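Local coordinates for protein OLD nuclease (Thermus scotoductus, PDB 6P74) that degrades linear or supercoiled double-stranded DNA from 5' to 3', nicks circular DNA, and hydrolyses ATP in a DNA-stimulated manner with an ABC-type ATPase domain, at residues Tyr307-His310 / Phe314-Val317. Numbering follows the deposited sequence.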
ATOM      1  N   TYR A 307      15.899  -9.348   3.338  1.00 63.50           N
ATOM      2  CA  TYR A 307      15.481  -8.565   2.186  1.00 62.89           C
ATOM      3  C   TYR A 307      14.810  -9.426   1.125  1.00 60.68           C
ATOM      4  O   TYR A 307      15.076 -10.626   1.000  1.00 67.06           O
ATOM      5  CB  TYR A 307      16.664  -7.813   1.585  1.00 65.40           C
ATOM      6  CG  TYR A 307      17.813  -8.683   1.156  1.00 67.86           C
ATOM      7  CD1 TYR A 307      17.807  -9.310  -0.080  1.00 69.33           C
ATOM      8  CD2 TYR A 307      18.914  -8.857   1.971  1.00 69.01           C
ATOM      9  CE1 TYR A 307      18.853 -10.093  -0.484  1.00 62.70           C
ATOM     10  CE2 TYR A 307      19.969  -9.625   1.576  1.00 70.27           C
ATOM     11  CZ  TYR A 307      19.937 -10.242   0.340  1.00 73.31           C
ATOM     12  OH  TYR A 307      20.994 -11.023  -0.068  1.00 75.32           O
ATOM     13  N   SER A 308      13.897  -8.794   0.393  1.00 65.55           N
ATOM     14  CA  SER A 308      13.441  -9.276  -0.900  1.00 65.16           C
ATOM     15  C   SER A 308      14.378  -8.732  -1.979  1.00 62.18           C
ATOM     16  O   SER A 308      14.980  -7.667  -1.822  1.00 64.84           O
ATOM     17  CB  SER A 308      11.993  -8.854  -1.162  1.00 67.72           C
ATOM     18  OG  SER A 308      11.838  -7.439  -1.178  1.00 72.32           O
ATOM     19  N   THR A 309      14.536  -9.498  -3.060  1.00 69.14           N
ATOM     20  CA  THR A 309      15.412  -9.088  -4.149  1.00 66.48           C
ATOM     21  C   THR A 309      14.967  -9.717  -5.460  1.00 70.77           C
ATOM     22  O   THR A 309      14.371 -10.800  -5.487  1.00 68.03           O
ATOM     23  CB  THR A 309      16.875  -9.467  -3.888  1.00 64.15           C
ATOM     24  OG1 THR A 309      17.713  -8.783  -4.817  1.00 63.97           O
ATOM     25  CG2 THR A 309      17.081 -10.957  -4.070  1.00 64.23           C
ATOM     26  N   HIS A 310      15.270  -9.012  -6.550  1.00 74.61           N
ATOM     27  CA  HIS A 310      15.141  -9.523  -7.908  1.00 82.55           C
ATOM     28  C   HIS A 310      16.486  -9.680  -8.586  1.00 80.61           C
ATOM     29  O   HIS A 310      16.535 -10.023  -9.773  1.00 84.37           O
ATOM     30  CB  HIS A 310      14.273  -8.589  -8.753  1.00 92.17           C
ATOM     31  CG  HIS A 310      12.811  -8.732  -8.501  1.00109.62           C
ATOM     32  ND1 HIS A 310      12.048  -9.711  -9.103  1.00117.99           N
ATOM     33  CD2 HIS A 310      11.965  -8.018  -7.720  1.00114.06           C
ATOM     34  CE1 HIS A 310      10.796  -9.598  -8.698  1.00120.66           C
ATOM     35  NE2 HIS A 310      10.718  -8.579  -7.860  1.00117.37           N
ATOM     36  N   PHE A 314      22.413 -10.121  -5.310  1.00 70.35           N
ATOM     37  CA  PHE A 314      22.043 -10.270  -3.905  1.00 68.58           C
ATOM     38  C   PHE A 314      21.533 -11.667  -3.550  1.00 69.77           C
ATOM     39  O   PHE A 314      21.269 -11.943  -2.371  1.00 65.12           O
ATOM     40  CB  PHE A 314      20.978  -9.232  -3.530  1.00 62.28           C
ATOM     41  CG  PHE A 314      21.493  -7.826  -3.477  1.00 63.48           C
ATOM     42  CD1 PHE A 314      21.549  -7.046  -4.627  1.00 68.23           C
ATOM     43  CD2 PHE A 314      21.928  -7.280  -2.274  1.00 61.68           C
ATOM     44  CE1 PHE A 314      22.037  -5.749  -4.578  1.00 63.08           C
ATOM     45  CE2 PHE A 314      22.411  -5.979  -2.211  1.00 59.06           C
ATOM     46  CZ  PHE A 314      22.464  -5.211  -3.363  1.00 61.66           C
ATOM     47  N   ALA A 315      21.371 -12.556  -4.517  1.00 74.10           N
ATOM     48  CA  ALA A 315      20.870 -13.897  -4.227  1.00 69.19           C
ATOM     49  C   ALA A 315      21.941 -14.866  -4.715  1.00 73.23           C
ATOM     50  O   ALA A 315      21.911 -15.312  -5.864  1.00 70.07           O
ATOM     51  CB  ALA A 315      19.524 -14.128  -4.862  1.00 63.00           C
ATOM     52  N   ASP A 316      22.888 -15.173  -3.828  1.00 80.54           N
ATOM     53  CA  ASP A 316      24.090 -15.930  -4.161  1.00 82.69           C
ATOM     54  C   ASP A 316      23.851 -17.415  -3.924  1.00 77.87           C
ATOM     55  O   ASP A 316      23.538 -17.817  -2.797  1.00 78.32           O
ATOM     56  CB  ASP A 316      25.261 -15.447  -3.311  1.00 82.92           C
ATOM     57  CG  ASP A 316      26.592 -15.782  -3.919  1.00 97.72           C
ATOM     58  OD1 ASP A 316      26.851 -16.983  -4.201  1.00100.03           O
ATOM     59  OD2 ASP A 316      27.374 -14.825  -4.131  1.00107.12           O
ATOM     60  N   VAL A 317      24.034 -18.235  -4.968  1.00 69.03           N
ATOM     61  CA  VAL A 317      23.820 -19.668  -4.784  1.00 76.02           C
ATOM     62  C   VAL A 317      24.846 -20.259  -3.818  1.00 84.62           C
ATOM     63  O   VAL A 317      24.567 -21.259  -3.150  1.00 93.79           O
ATOM     64  CB  VAL A 317      23.829 -20.418  -6.130  1.00 81.66           C
ATOM     65  CG1 VAL A 317      25.143 -20.271  -6.735  1.00 80.16           C
ATOM     66  CG2 VAL A 317      23.594 -21.874  -5.928  1.00 92.54           C
TER
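Thr309 OG1 packs against CB of Phe314 at 3.5 Å while two hydrogen bonds grip it, one to Glu279 OE1 and one to the backbone N of Ser311. The Ser311 bond spans two residues of the chain leading into the loop. The other branch of Thr309, CG2, meets CB of Ala315 at 4.1 Å. Tyr307 OH donates to the carbonyl oxygen of Phe314, which sits at the ring's edge, in the plane of the phenol; the modelled 2.5 Å between Tyr307 OH and Phe314 O is doubtfully short. CG of Tyr307 lies between its backbone N and carbonyl carbon (chi1 58°), which swings the phenol toward segment 314-317. The two aromatic rings form a T-shaped pair, the edge of Phe314 turned to the face of Tyr307, with planes at 78°. Closer in, CB of Phe314 packs 3.8 Å from CE1 of Tyr307. Helix 284-299 touches Phe314 through Phe290, while Val27 of strand 23-27 touches both Thr309 and Ala315. This is where strand 304-308 of the P-loop NTPase sheet, beside strand 23-27, gives way to loop near Lys34, inferred to bind ATP; the Thr309-His310 sequence is consistent with the H-loop (switch) of ABC ATPases.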